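Local coordinates for alkaline serine protease (Pseudoalteromonas sp., PDB 1Y9Z), which probably hydrolyses peptide bonds in proteins as a cold-adapted, subtilisin-like serine protease that binds calcium and sodium ions, at residues A[65-70]-A[206-211]; A[202-207]-A[364-369]. All blocks are in the same frame, centred on the assembly; numbering follows the deposited sequence.

Interaction 1 (A[65-70]-A[206-211]); sequences HGTHVA and LSTVTV
Ser207 lays its CB almost squarely on the imidazole of His68: the carbon stands 3.3 Å from the ring centroid of His68, 8° off the ring normal, a CH-pi contact over one face. The ring reaches this place because CG of His68 is anti to the backbone N, which swings it off the helix and alongside the strand. At the ring edge, in its plane, CG1 of Val209 comes to 3.8 Å from CD2 of His68, the two side chains lying side by side and pointing the same way. The ring's NE2 is hydrogen-bonded to the carbonyl of Glu363 on the adjoining strand, and the ring of Tyr365 also stacks on the imidazole. In the subtilase fold this joins the helix that starts at His65, whose ND1 bonds to Asp30 as in the Asp-His-Ser triad of subtilisins, to strand 205-208; the axes of helix segment 65-70 and strand segment 206-208 approach to 6.2 Å, their N-to-C directions 112° apart. An alanine at His68 would probably leave a gap beneath CB of Ser207 and beside Val209, and deprive the Glu363 carbonyl of its imidazole donor. Two hydroxyls of the strand then reach consecutive carbonyls of the helix. OG of Ser207, anti to its own backbone N, donates to O of His68 at 2.7 Å, in the carbonyl plane and on a lone pair. OG1 of Thr208 donates to O of Thr67 at 2.8 Å, but from 42° out of that carbonyl plane. Thr67 turns CG2 to the backbone of Val209, 3.7 Å from its C atom, while its OG1 is engaged by the backbone N of Asp34. Thr210 crosses Thr67 at about a right angle, and its buried backbone N has no hydrogen-bonding partner.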
loop_
_atom_site.group_PDB
_atom_site.type_symbol
_atom_site.label_atom_id
_atom_site.label_comp_id
_atom_site.label_asym_id
_atom_site.label_seq_id
_atom_site.Cartn_x
_atom_site.Cartn_y
_atom_site.Cartn_z
ATOM N N HIS A 65 5.896 -5.693 7.849
ATOM C CA HIS A 65 5.147 -4.453 7.667
ATOM C C HIS A 65 6.015 -3.212 7.451
ATOM O O HIS A 65 5.810 -2.465 6.489
ATOM C CB HIS A 65 4.208 -4.247 8.860
ATOM C CG HIS A 65 3.196 -3.162 8.659
ATOM N ND1 HIS A 65 3.414 -1.859 9.055
ATOM C CD2 HIS A 65 1.961 -3.187 8.106
ATOM C CE1 HIS A 65 2.354 -1.129 8.755
ATOM N NE2 HIS A 65 1.458 -1.911 8.178
ATOM N N GLY A 66 6.984 -3.003 8.337
ATOM C CA GLY A 66 7.858 -1.847 8.230
ATOM C C GLY A 66 8.690 -1.825 6.966
ATOM O O GLY A 66 9.039 -0.756 6.460
ATOM N N THR A 67 9.016 -3.007 6.458
ATOM C CA THR A 67 9.810 -3.121 5.245
ATOM C C THR A 67 8.961 -2.741 4.032
ATOM O O THR A 67 9.458 -2.132 3.083
ATOM C CB THR A 67 10.368 -4.556 5.108
ATOM O OG1 THR A 67 11.302 -4.797 6.171
ATOM C CG2 THR A 67 11.072 -4.745 3.773
ATOM N N HIS A 68 7.678 -3.087 4.071
ATOM C CA HIS A 68 6.769 -2.750 2.981
ATOM C C HIS A 68 6.599 -1.226 2.967
ATOM O O HIS A 68 6.703 -0.583 1.923
ATOM C CB HIS A 68 5.428 -3.458 3.197
ATOM C CG HIS A 68 4.540 -3.461 1.991
ATOM N ND1 HIS A 68 3.779 -2.373 1.620
ATOM C CD2 HIS A 68 4.302 -4.422 1.065
ATOM C CE1 HIS A 68 3.111 -2.663 0.517
ATOM N NE2 HIS A 68 3.411 -3.899 0.160
ATOM N N VAL A 69 6.356 -0.655 4.143
ATOM C CA VAL A 69 6.201 0.788 4.294
ATOM C C VAL A 69 7.465 1.509 3.806
ATOM O O VAL A 69 7.383 2.483 3.055
ATOM C CB VAL A 69 5.921 1.137 5.777
ATOM C CG1 VAL A 69 6.039 2.634 6.010
ATOM C CG2 VAL A 69 4.525 0.653 6.161
ATOM N N ALA A 70 8.629 1.015 4.219
ATOM C CA ALA A 70 9.905 1.609 3.822
ATOM C C ALA A 70 10.098 1.559 2.309
ATOM O O ALA A 70 10.599 2.511 1.710
ATOM C CB ALA A 70 11.056 0.892 4.520
ATOM N N LEU A 206 2.055 -2.720 -4.214
ATOM C CA LEU A 206 3.221 -3.585 -4.328
ATOM C C LEU A 206 4.438 -2.902 -3.718
ATOM O O LEU A 206 4.712 -1.735 -4.001
ATOM C CB LEU A 206 3.502 -3.896 -5.800
ATOM C CG LEU A 206 4.751 -4.730 -6.103
ATOM C CD1 LEU A 206 4.587 -6.133 -5.528
ATOM C CD2 LEU A 206 4.965 -4.789 -7.612
ATOM N N SER A 207 5.167 -3.624 -2.874
ATOM C CA SER A 207 6.368 -3.071 -2.267
ATOM C C SER A 207 7.279 -4.184 -1.773
ATOM O O SER A 207 6.975 -5.369 -1.916
ATOM C CB SER A 207 6.015 -2.137 -1.101
ATOM O OG SER A 207 7.164 -1.435 -0.643
ATOM N N THR A 208 8.404 -3.779 -1.201
ATOM C CA THR A 208 9.391 -4.692 -0.647
ATOM C C THR A 208 8.890 -5.339 0.643
ATOM O O THR A 208 8.164 -4.720 1.419
ATOM C CB THR A 208 10.676 -3.930 -0.292
ATOM O OG1 THR A 208 10.329 -2.776 0.487
ATOM C CG2 THR A 208 11.406 -3.474 -1.545
ATOM N N VAL A 209 9.262 -6.596 0.854
ATOM C CA VAL A 209 8.932 -7.287 2.095
ATOM C C VAL A 209 10.175 -8.072 2.488
ATOM O O VAL A 209 11.079 -8.256 1.671
ATOM C CB VAL A 209 7.734 -8.263 1.960
ATOM C CG1 VAL A 209 6.459 -7.488 1.644
ATOM C CG2 VAL A 209 8.021 -9.315 0.904
ATOM N N THR A 210 10.234 -8.512 3.739
ATOM C CA THR A 210 11.370 -9.288 4.217
ATOM C C THR A 210 11.665 -10.386 3.201
ATOM O O THR A 210 10.758 -11.092 2.755
ATOM C CB THR A 210 11.053 -9.902 5.583
ATOM O OG1 THR A 210 10.716 -8.849 6.495
ATOM C CG2 THR A 210 12.251 -10.676 6.122
ATOM N N VAL A 211 12.937 -10.519 2.836
ATOM C CA VAL A 211 13.357 -11.497 1.841
ATOM C C VAL A 211 12.737 -12.878 2.016
ATOM O O VAL A 211 12.812 -13.482 3.088
ATOM C CB VAL A 211 14.898 -11.624 1.818
ATOM C CG1 VAL A 211 15.324 -12.749 0.878
ATOM C CG2 VAL A 211 15.515 -10.305 1.359
#

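Interaction 2 (A[202-207]-A[364-369]); sequences GEAILS and YYNGTS. With PMS (phenylmethanesulfonic acid), chain H.
A two-stranded antiparallel ribbon, 205-208 against 362-365, leads straight into the turn before helix 368-385, which carries the serine modified by the inhibitor. Ile205 and Tyr365 form its hydrogen-bonded pair: N of Ile205 donates to O of Tyr365 at 2.8 Å, and N of Tyr365 to O of Ile205 at 2.9 Å. Beyond the ribbon N of Gly367 donates to O of Gly202 at 2.7 Å, with an angle of 169° at the hydrogen. Gly367 occupies the N-cap position, and its backbone angles would press any CB against the preceding carbonyl, which calls for glycine. In the non-hydrogen-bonded pair, CB of Leu206 lies over one face of the Tyr364 ring, offset toward the rim and 3.8 Å from its centroid. The ring edge meets the backbone of Ala204, with CD2 of Tyr364 3.4 Å from O of Ala204, an oxygen that also accepts from Trp6. OG of Ser369 is covalently bonded at 1.6 Å to S of the phenylmethanesulfonyl group, the product expected when the serine hydroxyl attacks a sulfonyl fluoride and displaces fluoride. Since neither Thr368 nor Ser369 touches 202-207, the influence of 202-207 on the reactive serine is probably indirect, through backbone bonds that fix the chain just before the helix.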
loop_
_atom_site.group_PDB
_atom_site.type_symbol
_atom_site.label_atom_id
_atom_site.label_comp_id
_atom_site.label_asym_id
_atom_site.label_seq_id
_atom_site.Cartn_x
_atom_site.Cartn_y
_atom_site.Cartn_z
ATOM N N GLY A 202 -3.745 3.000 -1.341
ATOM C CA GLY A 202 -3.813 2.031 -0.258
ATOM C C GLY A 202 -4.436 0.674 -0.547
ATOM O O GLY A 202 -4.615 -0.126 0.371
ATOM N N GLU A 203 -4.785 0.409 -1.801
ATOM C CA GLU A 203 -5.354 -0.886 -2.172
ATOM C C GLU A 203 -4.440 -1.489 -3.229
ATOM O O GLU A 203 -4.101 -0.829 -4.211
ATOM C CB GLU A 203 -6.769 -0.722 -2.740
ATOM C CG GLU A 203 -7.415 -2.006 -3.284
ATOM C CD GLU A 203 -7.700 -3.063 -2.222
ATOM O OE1 GLU A 203 -7.834 -2.716 -1.029
ATOM O OE2 GLU A 203 -7.815 -4.254 -2.584
ATOM N N ALA A 204 -4.031 -2.735 -3.013
ATOM C CA ALA A 204 -3.152 -3.434 -3.949
ATOM C C ALA A 204 -1.861 -2.650 -4.162
ATOM O O ALA A 204 -1.543 -2.240 -5.282
ATOM C CB ALA A 204 -3.868 -3.645 -5.287
ATOM N N ILE A 205 -1.121 -2.447 -3.074
ATOM C CA ILE A 205 0.137 -1.713 -3.121
ATOM C C ILE A 205 1.326 -2.675 -3.105
ATOM O O ILE A 205 1.570 -3.364 -2.114
ATOM C CB ILE A 205 0.260 -0.740 -1.916
ATOM C CG1 ILE A 205 -0.947 0.209 -1.881
ATOM C CG2 ILE A 205 1.565 0.039 -2.001
ATOM C CD1 ILE A 205 -1.194 0.972 -3.175
ATOM N N LEU A 206 2.055 -2.720 -4.214
ATOM C CA LEU A 206 3.221 -3.585 -4.328
ATOM C C LEU A 206 4.438 -2.902 -3.718
ATOM O O LEU A 206 4.712 -1.735 -4.001
ATOM C CB LEU A 206 3.502 -3.896 -5.800
ATOM C CG LEU A 206 4.751 -4.730 -6.103
ATOM C CD1 LEU A 206 4.587 -6.133 -5.528
ATOM C CD2 LEU A 206 4.965 -4.789 -7.612
ATOM N N SER A 207 5.167 -3.624 -2.874
ATOM C CA SER A 207 6.368 -3.071 -2.267
ATOM C C SER A 207 7.279 -4.184 -1.773
ATOM O O SER A 207 6.975 -5.369 -1.916
ATOM C CB SER A 207 6.015 -2.137 -1.101
ATOM O OG SER A 207 7.164 -1.435 -0.643
ATOM N N TYR A 364 1.942 -7.572 -2.569
ATOM C CA TYR A 364 0.861 -6.600 -2.590
ATOM C C TYR A 364 0.200 -6.581 -1.214
ATOM O O TYR A 364 -0.135 -7.635 -0.667
ATOM C CB TYR A 364 -0.196 -6.977 -3.631
ATOM C CG TYR A 364 0.148 -6.585 -5.046
ATOM C CD1 TYR A 364 0.872 -7.440 -5.880
ATOM C CD2 TYR A 364 -0.237 -5.345 -5.548
ATOM C CE1 TYR A 364 1.203 -7.063 -7.183
ATOM C CE2 TYR A 364 0.088 -4.960 -6.839
ATOM C CZ TYR A 364 0.806 -5.819 -7.652
ATOM O OH TYR A 364 1.128 -5.410 -8.927
ATOM N N TYR A 365 0.037 -5.382 -0.662
ATOM C CA TYR A 365 -0.614 -5.174 0.633
ATOM C C TYR A 365 -1.732 -4.151 0.457
ATOM O O TYR A 365 -1.696 -3.338 -0.465
ATOM C CB TYR A 365 0.342 -4.571 1.667
ATOM C CG TYR A 365 1.293 -5.492 2.399
ATOM C CD1 TYR A 365 1.921 -5.047 3.561
ATOM C CD2 TYR A 365 1.601 -6.771 1.931
ATOM C CE1 TYR A 365 2.833 -5.837 4.242
ATOM C CE2 TYR A 365 2.524 -7.582 2.615
ATOM C CZ TYR A 365 3.134 -7.099 3.768
ATOM O OH TYR A 365 4.056 -7.854 4.451
ATOM N N ASN A 366 -2.700 -4.185 1.371
ATOM C CA ASN A 366 -3.813 -3.231 1.388
ATOM C C ASN A 366 -3.778 -2.548 2.748
ATOM O O ASN A 366 -3.434 -3.179 3.748
ATOM C CB ASN A 366 -5.176 -3.925 1.320
ATOM C CG ASN A 366 -5.355 -4.792 0.104
ATOM O OD1 ASN A 366 -6.162 -5.723 0.126
ATOM N ND2 ASN A 366 -4.634 -4.495 -0.966
ATOM N N GLY A 367 -4.157 -1.275 2.800
ATOM C CA GLY A 367 -4.203 -0.607 4.086
ATOM C C GLY A 367 -3.916 0.874 4.113
ATOM O O GLY A 367 -3.252 1.409 3.224
ATOM N N THR A 368 -4.439 1.552 5.132
ATOM C CA THR A 368 -4.172 2.972 5.287
ATOM C C THR A 368 -2.691 3.082 5.649
ATOM O O THR A 368 -2.084 4.137 5.490
ATOM C CB THR A 368 -5.044 3.616 6.400
ATOM O OG1 THR A 368 -4.949 2.853 7.609
ATOM C CG2 THR A 368 -6.493 3.691 5.955
ATOM N N SER A 369 -2.115 1.974 6.119
ATOM C CA SER A 369 -0.700 1.924 6.480
ATOM C C SER A 369 0.164 1.962 5.226
ATOM O O SER A 369 1.360 2.226 5.312
ATOM C CB SER A 369 -0.650 0.751 7.402
ATOM O OG SER A 369 -0.903 0.803 8.714
HETATM C C PMS H . -2.256 -1.086 10.329
HETATM S S PMS H . -2.208 0.549 9.555
HETATM C C1 PMS H . -1.586 -1.135 11.725
HETATM C C2 PMS H . -2.408 -0.881 12.882
HETATM C C3 PMS H . -1.831 -0.918 14.191
HETATM C C4 PMS H . -0.416 -1.215 14.295
HETATM C C5 PMS H . 0.397 -1.465 13.163
HETATM C C6 PMS H . -0.136 -1.440 11.836
HETATM O O2S PMS H . -2.367 1.541 10.614
HETATM O O1S PMS H . -3.282 0.667 8.597
#

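In the fold
Interactions 1 and 2 share Leu206 and Ser207, and their centres lie 10 Å apart. Strand 205-208 has helix 65-74 on one flank and strand 362-365 along its edge. His68 touches both contacts: its CG is 3.4 Å from CD1 of Tyr365, within a ring stack, and its NE2 lies 3.0 Å from O of Ile205, a weak hydrogen bond. Nearer the inhibitor, NE2 of His65 comes to 3.5 Å from CB of Ser369. These two residues, with Asp30, fit the catalytic triad of subtilisins; the shared strand is thus one link, beside the direct packing of the two helices, between the elements that carry histidine and serine. The His68 side chain itself remains about 10 Å from the bound phenylmethanesulfonyl group.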